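Long-range contacts in putative metalloprotease II (Bacteroides fragilis, PDB 4ON1), which binds zinc and probably cleaves peptide bonds within proteins as an extracellular metalloendopeptidase encoded on the pathogenicity island: residues Gly171-Asp176 with Tyr353-Pro358; Val227-Lys232 with Val360-Leu365; Thr331-Ile336 with Gln349-Thr354. All blocks are in the same frame, centred on the assembly; numbering follows the deposited sequence.

Contact 1. Residues Gly171-Asp176 with Tyr353-Pro358; sequences GLPIKD and YTWYSP. With ZN (zinc ion), chain C.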
ATOM      1  N   GLY A 171       2.210  -1.619  21.004  1.00 53.11           N
ATOM      2  CA  GLY A 171       1.321  -1.708  22.146  1.00 51.80           C
ATOM      3  C   GLY A 171       0.766  -0.346  22.515  1.00 60.30           C
ATOM      4  O   GLY A 171      -0.161  -0.237  23.316  1.00 63.89           O
ATOM      5  N   LEU A 172       1.365   0.700  21.951  1.00 60.91           N
ATOM      6  CA  LEU A 172       0.946   2.067  22.233  1.00 70.99           C
ATOM      7  C   LEU A 172      -0.285   2.419  21.403  1.00 67.47           C
ATOM      8  O   LEU A 172      -0.408   1.985  20.254  1.00 54.00           O
ATOM      9  CB  LEU A 172       2.086   3.052  21.965  1.00 76.19           C
ATOM     10  CG  LEU A 172       3.314   2.807  22.849  1.00 78.68           C
ATOM     11  CD1 LEU A 172       4.347   3.912  22.686  1.00 76.61           C
ATOM     12  CD2 LEU A 172       2.914   2.637  24.312  1.00 71.74           C
ATOM     13  N   PRO A 173      -1.205   3.208  21.978  1.00 64.98           N
ATOM     14  CA  PRO A 173      -2.448   3.469  21.248  1.00 66.37           C
ATOM     15  C   PRO A 173      -2.241   4.367  20.031  1.00 69.39           C
ATOM     16  O   PRO A 173      -1.568   5.399  20.107  1.00 67.60           O
ATOM     17  CB  PRO A 173      -3.336   4.146  22.295  1.00 63.34           C
ATOM     18  CG  PRO A 173      -2.387   4.785  23.252  1.00 68.51           C
ATOM     19  CD  PRO A 173      -1.112   3.974  23.233  1.00 65.37           C
ATOM     20  N   ILE A 174      -2.835   3.956  18.914  1.00 62.87           N
ATOM     21  CA  ILE A 174      -2.747   4.686  17.659  1.00 45.69           C
ATOM     22  C   ILE A 174      -3.692   5.883  17.770  1.00 50.56           C
ATOM     23  O   ILE A 174      -4.837   5.733  18.197  1.00 58.41           O
ATOM     24  CB  ILE A 174      -3.108   3.775  16.455  1.00 61.05           C
ATOM     25  CG1 ILE A 174      -2.123   2.604  16.361  1.00 56.57           C
ATOM     26  CG2 ILE A 174      -3.166   4.566  15.152  1.00 48.26           C
ATOM     27  CD1 ILE A 174      -2.406   1.646  15.221  1.00 53.63           C
ATOM     28  N   LYS A 175      -3.209   7.067  17.403  1.00 46.96           N
ATOM     29  CA  LYS A 175      -3.940   8.305  17.677  1.00 53.96           C
ATOM     30  C   LYS A 175      -4.042   9.157  16.416  1.00 55.21           C
ATOM     31  O   LYS A 175      -3.430  10.224  16.319  1.00 67.11           O
ATOM     32  CB  LYS A 175      -3.236   9.082  18.789  1.00 54.46           C
ATOM     33  CG  LYS A 175      -4.120  10.017  19.587  1.00 74.80           C
ATOM     34  CD  LYS A 175      -3.467  10.359  20.927  1.00 84.50           C
ATOM     35  CE  LYS A 175      -3.295   9.121  21.806  1.00 84.32           C
ATOM     36  NZ  LYS A 175      -1.979   8.440  21.619  1.00 81.97           N
ATOM     37  N   ASP A 176      -4.830   8.678  15.457  1.00 35.30           N
ATOM     38  CA  ASP A 176      -4.655   9.065  14.064  1.00 19.48           C
ATOM     39  C   ASP A 176      -5.912   9.652  13.406  1.00 19.64           C
ATOM     40  O   ASP A 176      -6.096   9.520  12.192  1.00 19.46           O
ATOM     41  CB  ASP A 176      -4.161   7.852  13.265  1.00 18.39           C
ATOM     42  CG  ASP A 176      -5.091   6.647  13.378  1.00 18.85           C
ATOM     43  OD1 ASP A 176      -5.937   6.612  14.290  1.00 21.31           O
ATOM     44  OD2 ASP A 176      -4.954   5.723  12.560  1.00 28.85           O
ATOM     45  N   TYR A 353      -6.992  -2.407  14.317  1.00 17.59           N
ATOM     46  CA  TYR A 353      -6.555  -2.624  15.694  1.00 21.53           C
ATOM     47  C   TYR A 353      -6.068  -1.319  16.333  1.00 34.73           C
ATOM     48  O   TYR A 353      -5.312  -0.550  15.728  1.00 28.81           O
ATOM     49  CB  TYR A 353      -5.453  -3.679  15.749  1.00 21.83           C
ATOM     50  CG  TYR A 353      -5.143  -4.160  17.150  1.00 37.43           C
ATOM     51  CD1 TYR A 353      -3.837  -4.371  17.560  1.00 36.50           C
ATOM     52  CD2 TYR A 353      -6.162  -4.404  18.060  1.00 28.94           C
ATOM     53  CE1 TYR A 353      -3.551  -4.821  18.841  1.00 39.69           C
ATOM     54  CE2 TYR A 353      -5.891  -4.850  19.341  1.00 36.22           C
ATOM     55  CZ  TYR A 353      -4.582  -5.054  19.725  1.00 37.52           C
ATOM     56  OH  TYR A 353      -4.310  -5.496  20.997  1.00 51.48           O
ATOM     57  N   THR A 354      -6.524  -1.092  17.561  1.00 35.62           N
ATOM     58  CA  THR A 354      -6.316   0.155  18.288  1.00 40.39           C
ATOM     59  C   THR A 354      -4.855   0.432  18.628  1.00 48.24           C
ATOM     60  O   THR A 354      -4.458   1.580  18.837  1.00 47.36           O
ATOM     61  CB  THR A 354      -7.133   0.145  19.592  1.00 38.99           C
ATOM     62  OG1 THR A 354      -8.449  -0.353  19.324  1.00 38.07           O
ATOM     63  CG2 THR A 354      -7.228   1.539  20.197  1.00 51.07           C
ATOM     64  N   TRP A 355      -4.056  -0.627  18.680  1.00 41.71           N
ATOM     65  CA  TRP A 355      -2.660  -0.511  19.078  1.00 41.93           C
ATOM     66  C   TRP A 355      -1.753  -1.055  17.984  1.00 42.84           C
ATOM     67  O   TRP A 355      -2.175  -1.864  17.163  1.00 49.11           O
ATOM     68  CB  TRP A 355      -2.413  -1.242  20.404  1.00 42.58           C
ATOM     69  CG  TRP A 355      -3.211  -0.702  21.568  1.00 46.42           C
ATOM     70  CD1 TRP A 355      -2.863   0.334  22.385  1.00 55.93           C
ATOM     71  CD2 TRP A 355      -4.480  -1.179  22.046  1.00 47.00           C
ATOM     72  NE1 TRP A 355      -3.834   0.537  23.336  1.00 56.38           N
ATOM     73  CE2 TRP A 355      -4.838  -0.377  23.151  1.00 48.31           C
ATOM     74  CE3 TRP A 355      -5.350  -2.200  21.643  1.00 62.66           C
ATOM     75  CZ2 TRP A 355      -6.028  -0.568  23.861  1.00 49.57           C
ATOM     76  CZ3 TRP A 355      -6.532  -2.387  22.350  1.00 62.78           C
ATOM     77  CH2 TRP A 355      -6.857  -1.574  23.446  1.00 54.02           C
ATOM     78  N   TYR A 356      -0.510  -0.595  17.964  1.00 46.32           N
ATOM     79  CA  TYR A 356       0.460  -1.035  16.968  1.00 45.83           C
ATOM     80  C   TYR A 356       0.963  -2.447  17.283  1.00 54.15           C
ATOM     81  O   TYR A 356       1.593  -2.672  18.315  1.00 53.94           O
ATOM     82  CB  TYR A 356       1.628  -0.048  16.902  1.00 54.07           C
ATOM     83  CG  TYR A 356       2.712  -0.389  15.900  1.00 63.47           C
ATOM     84  CD1 TYR A 356       2.398  -0.923  14.653  1.00 52.22           C
ATOM     85  CD2 TYR A 356       4.053  -0.145  16.190  1.00 59.77           C
ATOM     86  CE1 TYR A 356       3.392  -1.220  13.727  1.00 46.44           C
ATOM     87  CE2 TYR A 356       5.053  -0.438  15.274  1.00 51.38           C
ATOM     88  CZ  TYR A 356       4.716  -0.977  14.044  1.00 58.90           C
ATOM     89  OH  TYR A 356       5.702  -1.273  13.126  1.00 51.36           O
ATOM     90  N   SER A 357       0.662  -3.400  16.407  1.00 45.82           N
ATOM     91  CA  SER A 357       1.032  -4.795  16.629  1.00 40.70           C
ATOM     92  C   SER A 357       1.426  -5.435  15.302  1.00 46.35           C
ATOM     93  O   SER A 357       0.937  -5.030  14.251  1.00 52.45           O
ATOM     94  CB  SER A 357      -0.121  -5.563  17.290  1.00 36.60           C
ATOM     95  OG  SER A 357      -0.114  -6.929  16.915  1.00 35.40           O
ATOM     96  N   PRO A 358       2.335  -6.424  15.346  1.00 49.64           N
ATOM     97  CA  PRO A 358       2.793  -7.132  14.143  1.00 42.00           C
ATOM     98  C   PRO A 358       1.833  -8.213  13.663  1.00 43.29           C
ATOM     99  O   PRO A 358       2.076  -8.846  12.629  1.00 42.84           O
ATOM    100  CB  PRO A 358       4.114  -7.778  14.595  1.00 47.37           C
ATOM    101  CG  PRO A 358       4.428  -7.179  15.946  1.00 46.22           C
ATOM    102  CD  PRO A 358       3.100  -6.830  16.535  1.00 51.80           C
TER
HETATM  103 ZN    ZN C 400      -6.424   4.485  13.553  1.00 19.88          ZN
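G171-I174 and T354-Y356 meet in a short antiparallel backbone pairing at the surface, where the loop bringing D176 to the zinc runs beside the segment after the metzincin Met-turn. P173 and W355 form its single bridge, a non-hydrogen-bonded pair with CA atoms 4.5 Å apart; proline has no N-H to give, and the flanking residues do the bonding. I174 N donates to T354 O at 2.9 Å, nearly straight (174°), and G171 N reaches a lone pair of Y356 O at 3.0 Å in the carbonyl plane. Between them, Y356 N to L172 O is weak. The indole of W355 presents the edge at CD1 to the proline: P173 N lies near the ring plane, and P173 CB is 3.8 Å from CD1. I174 points toward the 353-358 segment. Its CG1 is anti to the carbonyl carbon (chi1 -62°) and the chain is extended beyond it, with CD1 3.7 Å from Y353 O, while the other branch, CG2, stands 3.6 Å from the zinc. D176 grips the metal with both oxygens, OD1 at 2.3 Å and OD2 at 2.2 Å, and H334, H338 and H344 complete the site. The pairing is carried by backbone atoms, whereas D176 takes two coordination positions on the zinc. This is consistent with a latent enzyme blocked by an aspartate switch, as in the related profragilysin-3.

Contact 2. Residues Val227-Lys232 with Val360-Leu365; sequences VTTSLK and VTPNHL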
ATOM      1  N   VAL A 227      -4.582  -1.599   0.684  1.00 11.99           N
ATOM      2  CA  VAL A 227      -5.868  -0.913   0.624  1.00 15.67           C
ATOM      3  C   VAL A 227      -6.848  -1.750  -0.174  1.00 16.20           C
ATOM      4  O   VAL A 227      -7.982  -1.979   0.253  1.00 12.07           O
ATOM      5  CB  VAL A 227      -5.780   0.467  -0.042  1.00 12.30           C
ATOM      6  CG1 VAL A 227      -7.160   1.125  -0.055  1.00 14.95           C
ATOM      7  CG2 VAL A 227      -4.769   1.356   0.675  1.00  9.55           C
ATOM      8  N   THR A 228      -6.376  -2.229  -1.322  1.00 10.95           N
ATOM      9  CA  THR A 228      -7.195  -3.007  -2.244  1.00 12.97           C
ATOM     10  C   THR A 228      -7.695  -4.290  -1.590  1.00 19.82           C
ATOM     11  O   THR A 228      -8.850  -4.682  -1.766  1.00 12.25           O
ATOM     12  CB  THR A 228      -6.413  -3.321  -3.532  1.00 17.74           C
ATOM     13  OG1 THR A 228      -6.050  -2.085  -4.173  1.00 17.45           O
ATOM     14  CG2 THR A 228      -7.249  -4.149  -4.487  1.00 10.46           C
ATOM     15  N   THR A 229      -6.829  -4.934  -0.820  1.00 11.19           N
ATOM     16  CA  THR A 229      -7.230  -6.121  -0.075  1.00 15.04           C
ATOM     17  C   THR A 229      -8.291  -5.780   0.971  1.00 16.70           C
ATOM     18  O   THR A 229      -9.299  -6.467   1.091  1.00 13.16           O
ATOM     19  CB  THR A 229      -6.023  -6.769   0.609  1.00 19.47           C
ATOM     20  OG1 THR A 229      -5.102  -7.217  -0.393  1.00 19.16           O
ATOM     21  CG2 THR A 229      -6.462  -7.957   1.474  1.00 17.57           C
ATOM     22  N   SER A 230      -8.085  -4.685   1.694  1.00 12.75           N
ATOM     23  CA  SER A 230      -9.010  -4.312   2.756  1.00 14.86           C
ATOM     24  C   SER A 230     -10.387  -3.965   2.218  1.00 13.31           C
ATOM     25  O   SER A 230     -11.385  -4.113   2.928  1.00 16.14           O
ATOM     26  CB  SER A 230      -8.456  -3.136   3.562  1.00 10.39           C
ATOM     27  OG  SER A 230      -8.533  -1.917   2.834  1.00 11.10           O
ATOM     28  N   LEU A 231     -10.445  -3.523   0.962  1.00 10.26           N
ATOM     29  CA  LEU A 231     -11.706  -3.079   0.367  1.00 12.12           C
ATOM     30  C   LEU A 231     -12.295  -4.085  -0.611  1.00 15.79           C
ATOM     31  O   LEU A 231     -13.270  -3.780  -1.310  1.00 17.35           O
ATOM     32  CB  LEU A 231     -11.520  -1.733  -0.339  1.00 12.01           C
ATOM     33  CG  LEU A 231     -11.032  -0.595   0.561  1.00 19.00           C
ATOM     34  CD1 LEU A 231     -11.059   0.737  -0.185  1.00 14.72           C
ATOM     35  CD2 LEU A 231     -11.898  -0.526   1.812  1.00 15.10           C
ATOM     36  N   LYS A 232     -11.706  -5.277  -0.669  1.00 13.90           N
ATOM     37  CA  LYS A 232     -12.188  -6.326  -1.569  1.00 14.37           C
ATOM     38  C   LYS A 232     -13.681  -6.614  -1.394  1.00 16.50           C
ATOM     39  O   LYS A 232     -14.401  -6.849  -2.375  1.00 17.31           O
ATOM     40  CB  LYS A 232     -11.401  -7.619  -1.357  1.00 22.50           C
ATOM     41  CG  LYS A 232     -11.793  -8.728  -2.324  1.00 39.92           C
ATOM     42  CD  LYS A 232     -11.027 -10.024  -2.068  1.00 50.65           C
ATOM     43  CE  LYS A 232      -9.548  -9.879  -2.374  1.00 61.37           C
ATOM     44  NZ  LYS A 232      -8.735 -10.906  -1.664  1.00 72.50           N
ATOM     45  N   VAL A 360      -1.297  -7.551  12.926  1.00 32.11           N
ATOM     46  CA  VAL A 360      -2.306  -6.887  12.112  1.00 28.86           C
ATOM     47  C   VAL A 360      -2.271  -7.391  10.670  1.00 34.19           C
ATOM     48  O   VAL A 360      -1.200  -7.561  10.090  1.00 30.27           O
ATOM     49  CB  VAL A 360      -2.097  -5.358  12.138  1.00 27.32           C
ATOM     50  CG1 VAL A 360      -2.948  -4.658  11.078  1.00 19.57           C
ATOM     51  CG2 VAL A 360      -2.420  -4.816  13.517  1.00 30.63           C
ATOM     52  N   THR A 361      -3.453  -7.653  10.114  1.00 31.45           N
ATOM     53  CA  THR A 361      -3.599  -8.048   8.714  1.00 21.04           C
ATOM     54  C   THR A 361      -4.361  -6.945   7.997  1.00 20.94           C
ATOM     55  O   THR A 361      -5.084  -6.181   8.642  1.00 21.30           O
ATOM     56  CB  THR A 361      -4.355  -9.385   8.560  1.00 25.14           C
ATOM     57  OG1 THR A 361      -5.732  -9.198   8.914  1.00 26.83           O
ATOM     58  CG2 THR A 361      -3.737 -10.466   9.439  1.00 27.78           C
ATOM     59  N   PRO A 362      -4.211  -6.846   6.665  1.00 14.82           N
ATOM     60  CA  PRO A 362      -4.906  -5.761   5.959  1.00 17.42           C
ATOM     61  C   PRO A 362      -6.363  -6.092   5.662  1.00 19.74           C
ATOM     62  O   PRO A 362      -6.825  -5.904   4.533  1.00 21.63           O
ATOM     63  CB  PRO A 362      -4.099  -5.619   4.667  1.00 16.62           C
ATOM     64  CG  PRO A 362      -3.591  -7.004   4.409  1.00 20.78           C
ATOM     65  CD  PRO A 362      -3.308  -7.597   5.774  1.00 20.00           C
ATOM     66  N   ASN A 363      -7.083  -6.548   6.682  1.00 18.63           N
ATOM     67  CA  ASN A 363      -8.463  -6.985   6.532  1.00 20.94           C
ATOM     68  C   ASN A 363      -9.363  -6.339   7.569  1.00 22.65           C
ATOM     69  O   ASN A 363      -8.992  -6.234   8.737  1.00 17.21           O
ATOM     70  CB  ASN A 363      -8.575  -8.510   6.662  1.00 21.47           C
ATOM     71  CG  ASN A 363      -7.730  -9.250   5.643  1.00 28.41           C
ATOM     72  OD1 ASN A 363      -6.548  -9.528   5.875  1.00 31.30           O
ATOM     73  ND2 ASN A 363      -8.335  -9.582   4.513  1.00 19.52           N
ATOM     74  N   HIS A 364     -10.537  -5.892   7.135  1.00 16.24           N
ATOM     75  CA  HIS A 364     -11.579  -5.472   8.063  1.00 15.03           C
ATOM     76  C   HIS A 364     -12.337  -6.708   8.528  1.00 22.35           C
ATOM     77  O   HIS A 364     -13.120  -7.286   7.772  1.00 19.26           O
ATOM     78  CB  HIS A 364     -12.535  -4.464   7.409  1.00 13.22           C
ATOM     79  CG  HIS A 364     -11.900  -3.144   7.106  1.00 15.96           C
ATOM     80  ND1 HIS A 364     -11.641  -2.201   8.079  1.00 17.97           N
ATOM     81  CD2 HIS A 364     -11.470  -2.609   5.938  1.00 13.18           C
ATOM     82  CE1 HIS A 364     -11.079  -1.142   7.523  1.00 19.95           C
ATOM     83  NE2 HIS A 364     -10.963  -1.363   6.224  1.00 10.89           N
ATOM     84  N   LEU A 365     -12.115  -7.095   9.779  1.00 18.88           N
ATOM     85  CA  LEU A 365     -12.715  -8.304  10.320  1.00 20.27           C
ATOM     86  C   LEU A 365     -13.900  -7.967  11.220  1.00 23.74           C
ATOM     87  O   LEU A 365     -14.618  -8.853  11.684  1.00 31.37           O
ATOM     88  CB  LEU A 365     -11.677  -9.109  11.095  1.00 24.43           C
ATOM     89  CG  LEU A 365     -10.363  -9.411  10.365  1.00 29.98           C
ATOM     90  CD1 LEU A 365      -9.374 -10.102  11.313  1.00 22.49           C
ATOM     91  CD2 LEU A 365     -10.597 -10.250   9.106  1.00 23.53           C
TER
HETATM   92  O   HOH W   1      -9.542   0.240   4.491  1.00 10.85           O
HETATM   93  O   HOH W   2     -11.574  -6.337   4.661  1.00 16.36           O
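S230 and H364 bring the end of helix 217-230, consistent with the backing helix of the metzincin fold, against the chain that leads from the Met-turn to helix 367-378. No direct hydrogen bond crosses this partly buried seam; van der Waals contacts and two waters join it. P362, the centre of an inverse gamma turn, sets its carbonyl against the last helical turn, with P362 O 3.2 Å from S230 CA and 3.7 Å from T229 CG2. S230 N is also close to that oxygen, but the angle is too poor for a bond. The T229 methyl meets N363 ND2 as well, whereas its hydroxyl is hydrogen-bonded back to Q225 O in the same helix. H364 comes edge-on, its CD2 3.4 Å from S230 O, which lies in the imidazole plane. S230 OG stands between its backbone N and carbonyl carbon (chi1 73°) and donates to V227 O at 2.6 Å, an acceptor it shares with L231 N. One water accepts from H364 N and donates to S230 O. The other lies in the ring plane, 2.8 Å from H364 NE2, and donates a hydrogen bond to S230 OG at 2.9 Å.

Contact 3. Residues Thr331-Ile336 with Gln349-Thr354; sequences TLAHEI and QDLMYT. With ZN (zinc ion), chain C.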
ATOM      1  N   THR A 331      -0.541   1.094   6.773  1.00 10.99           N
ATOM      2  CA  THR A 331      -0.920   2.380   7.352  1.00 17.88           C
ATOM      3  C   THR A 331      -1.842   3.158   6.431  1.00 14.58           C
ATOM      4  O   THR A 331      -2.796   3.797   6.887  1.00 13.41           O
ATOM      5  CB  THR A 331       0.315   3.233   7.676  1.00 18.47           C
ATOM      6  OG1 THR A 331       1.089   2.558   8.665  1.00 22.46           O
ATOM      7  CG2 THR A 331      -0.088   4.603   8.214  1.00 12.68           C
ATOM      8  N   LEU A 332      -1.575   3.099   5.132  1.00  9.49           N
ATOM      9  CA  LEU A 332      -2.451   3.760   4.179  1.00 10.79           C
ATOM     10  C   LEU A 332      -3.854   3.147   4.242  1.00 16.39           C
ATOM     11  O   LEU A 332      -4.858   3.861   4.306  1.00 13.54           O
ATOM     12  CB  LEU A 332      -1.883   3.664   2.756  1.00  8.04           C
ATOM     13  CG  LEU A 332      -2.756   4.330   1.689  1.00 17.44           C
ATOM     14  CD1 LEU A 332      -2.943   5.823   1.990  1.00 13.03           C
ATOM     15  CD2 LEU A 332      -2.186   4.124   0.281  1.00 10.60           C
ATOM     16  N   ALA A 333      -3.921   1.819   4.251  1.00 13.32           N
ATOM     17  CA  ALA A 333      -5.209   1.138   4.304  1.00 13.38           C
ATOM     18  C   ALA A 333      -5.954   1.469   5.593  1.00 15.64           C
ATOM     19  O   ALA A 333      -7.181   1.609   5.596  1.00 14.16           O
ATOM     20  CB  ALA A 333      -5.019  -0.372   4.171  1.00 11.74           C
ATOM     21  N   HIS A 334      -5.206   1.572   6.689  1.00  9.80           N
ATOM     22  CA  HIS A 334      -5.774   1.907   7.995  1.00 15.64           C
ATOM     23  C   HIS A 334      -6.392   3.315   7.987  1.00 15.83           C
ATOM     24  O   HIS A 334      -7.544   3.503   8.384  1.00 15.04           O
ATOM     25  CB  HIS A 334      -4.691   1.788   9.078  1.00 15.15           C
ATOM     26  CG  HIS A 334      -5.169   2.089  10.465  1.00 15.37           C
ATOM     27  ND1 HIS A 334      -5.445   1.102  11.387  1.00 16.31           N
ATOM     28  CD2 HIS A 334      -5.399   3.268  11.096  1.00 13.81           C
ATOM     29  CE1 HIS A 334      -5.834   1.656  12.519  1.00 21.64           C
ATOM     30  NE2 HIS A 334      -5.814   2.970  12.373  1.00 13.68           N
ATOM     31  N   GLU A 335      -5.633   4.298   7.516  1.00 13.82           N
ATOM     32  CA  GLU A 335      -6.137   5.670   7.430  1.00 17.00           C
ATOM     33  C   GLU A 335      -7.372   5.747   6.537  1.00 15.83           C
ATOM     34  O   GLU A 335      -8.361   6.393   6.879  1.00 14.83           O
ATOM     35  CB  GLU A 335      -5.048   6.613   6.907  1.00 15.05           C
ATOM     36  N   ILE A 336      -7.311   5.090   5.384  1.00 10.24           N
ATOM     37  CA  ILE A 336      -8.448   5.093   4.472  1.00  8.47           C
ATOM     38  C   ILE A 336      -9.636   4.387   5.132  1.00 16.02           C
ATOM     39  O   ILE A 336     -10.795   4.772   4.931  1.00 12.48           O
ATOM     40  CB  ILE A 336      -8.081   4.441   3.114  1.00 13.56           C
ATOM     41  CG1 ILE A 336      -7.305   5.445   2.253  1.00 14.15           C
ATOM     42  CG2 ILE A 336      -9.318   3.965   2.360  1.00 10.56           C
ATOM     43  CD1 ILE A 336      -6.668   4.843   0.994  1.00 12.28           C
ATOM     44  N   GLN A 349      -5.772  -8.896  14.919  1.00 25.91           N
ATOM     45  CA  GLN A 349      -5.595  -9.300  13.525  1.00 32.44           C
ATOM     46  C   GLN A 349      -6.270  -8.301  12.595  1.00 26.05           C
ATOM     47  O   GLN A 349      -6.013  -8.271  11.389  1.00 25.04           O
ATOM     48  CB  GLN A 349      -6.174 -10.696  13.287  1.00 36.76           C
ATOM     49  CG  GLN A 349      -5.216 -11.846  13.567  1.00 49.61           C
ATOM     50  CD  GLN A 349      -5.859 -13.208  13.340  1.00 62.67           C
ATOM     51  OE1 GLN A 349      -7.041 -13.406  13.630  1.00 71.54           O
ATOM     52  NE2 GLN A 349      -5.082 -14.150  12.814  1.00 62.68           N
ATOM     53  N   ASP A 350      -7.127  -7.467  13.168  1.00 24.58           N
ATOM     54  CA  ASP A 350      -7.872  -6.508  12.375  1.00 20.41           C
ATOM     55  C   ASP A 350      -6.996  -5.334  11.943  1.00 20.41           C
ATOM     56  O   ASP A 350      -6.177  -4.835  12.714  1.00 23.76           O
ATOM     57  CB  ASP A 350      -9.083  -5.996  13.158  1.00 18.37           C
ATOM     58  CG  ASP A 350     -10.112  -5.325  12.265  1.00 27.60           C
ATOM     59  OD1 ASP A 350      -9.821  -4.223  11.735  1.00 15.98           O
ATOM     60  OD2 ASP A 350     -11.212  -5.900  12.100  1.00 22.07           O
ATOM     61  N   LEU A 351      -7.179  -4.913  10.699  1.00 17.14           N
ATOM     62  CA  LEU A 351      -6.530  -3.727  10.167  1.00 14.74           C
ATOM     63  C   LEU A 351      -6.704  -2.517  11.086  1.00 24.41           C
ATOM     64  O   LEU A 351      -5.803  -1.684  11.219  1.00 17.21           O
ATOM     65  CB  LEU A 351      -7.093  -3.407   8.785  1.00 13.11           C
ATOM     66  CG  LEU A 351      -6.604  -2.084   8.205  1.00 17.95           C
ATOM     67  CD1 LEU A 351      -5.079  -2.129   8.058  1.00 13.13           C
ATOM     68  CD2 LEU A 351      -7.270  -1.819   6.870  1.00 13.35           C
ATOM     69  N   MET A 352      -7.872  -2.422  11.713  1.00 15.24           N
ATOM     70  CA  MET A 352      -8.214  -1.265  12.536  1.00 18.70           C
ATOM     71  C   MET A 352      -7.908  -1.490  14.023  1.00 19.78           C
ATOM     72  O   MET A 352      -8.509  -0.850  14.889  1.00 23.52           O
ATOM     73  CB  MET A 352      -9.694  -0.900  12.346  1.00 20.72           C
ATOM     74  CG  MET A 352     -10.096  -0.655  10.892  1.00 13.67           C
ATOM     75  SD  MET A 352      -9.004   0.545  10.101  1.00 17.62           S
ATOM     76  CE  MET A 352      -9.445   2.019  11.028  1.00 17.59           C
ATOM     77  N   TYR A 353      -6.992  -2.407  14.317  1.00 17.59           N
ATOM     78  CA  TYR A 353      -6.555  -2.624  15.694  1.00 21.53           C
ATOM     79  C   TYR A 353      -6.068  -1.319  16.333  1.00 34.73           C
ATOM     80  O   TYR A 353      -5.312  -0.550  15.728  1.00 28.81           O
ATOM     81  CB  TYR A 353      -5.453  -3.679  15.749  1.00 21.83           C
ATOM     82  CG  TYR A 353      -5.143  -4.160  17.150  1.00 37.43           C
ATOM     83  CD1 TYR A 353      -3.837  -4.371  17.560  1.00 36.50           C
ATOM     84  CD2 TYR A 353      -6.162  -4.404  18.060  1.00 28.94           C
ATOM     85  CE1 TYR A 353      -3.551  -4.821  18.841  1.00 39.69           C
ATOM     86  CE2 TYR A 353      -5.891  -4.850  19.341  1.00 36.22           C
ATOM     87  CZ  TYR A 353      -4.582  -5.054  19.725  1.00 37.52           C
ATOM     88  OH  TYR A 353      -4.310  -5.496  20.997  1.00 51.48           O
ATOM     89  N   THR A 354      -6.524  -1.092  17.561  1.00 35.62           N
ATOM     90  CA  THR A 354      -6.316   0.155  18.288  1.00 40.39           C
ATOM     91  C   THR A 354      -4.855   0.432  18.628  1.00 48.24           C
ATOM     92  O   THR A 354      -4.458   1.580  18.837  1.00 47.36           O
ATOM     93  CB  THR A 354      -7.133   0.145  19.592  1.00 38.99           C
ATOM     94  OG1 THR A 354      -8.449  -0.353  19.324  1.00 38.07           O
ATOM     95  CG2 THR A 354      -7.228   1.539  20.197  1.00 51.07           C
TER
HETATM   96 ZN    ZN C 400      -6.424   4.485  13.553  1.00 19.88          ZN
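H334 and M352 bring together the two signatures of a metzincin: the zinc-binding helix with its HExxHxxGxxH motif, and the Met-turn beneath the metal. H334 binds the zinc through NE2 at 2.0 Å. Its CG is anti to the backbone N (chi1 -179°), and the imidazole beyond it lies between the zinc and the 349-354 turn. On the far side of the ring, ND1 donates to L351 O at 2.8 Å with an N-H...O angle of 159°. The acceptor lies in the ring plane, although the donor is tilted from the plane of the carbonyl. Held by metal at one nitrogen and carbonyl at the other, the imidazole has its rotation fixed. M352, bent at chi2 and chi3, folds its thioether over one face: CE sits above the ring centre, 4.0 Å from the centroid, a CH-pi contact, and SD adds a Met-aromatic contact at 4.1 Å. The turn itself is a type I turn from D350 to Y353, reinforced by an Asx turn in which M352 N donates to D350 OD1 at 2.7 Å. L351 touches the helix, its CD2 3.8 Å from A333 CB. Farther round the same helix, A333, L332 and I336 rest on V227 of helix 217-230, while L332 and I336 also touch I285 of strand 284-288.

How the contacts relate
Burial and chemistry change together from contact 1 to contact 3. Contact 1 lies at the surface and relies on backbone pairing, contact 2 is partly buried and bridged by water, and contact 3 is buried, joining apolar packing to one side-chain-to-backbone hydrogen bond and the metal. Contacts 1 and 3 share Y353 and T354 and meet at the zinc, which D176 and H334 both bind. Contact 3 is nested within the loop closed by contact 2: T361 OG1 and L365 N probably bond to Q349 O and D350 OD2, while H364 packs against M352. The chain from 349 to 365 thus serves all three contacts.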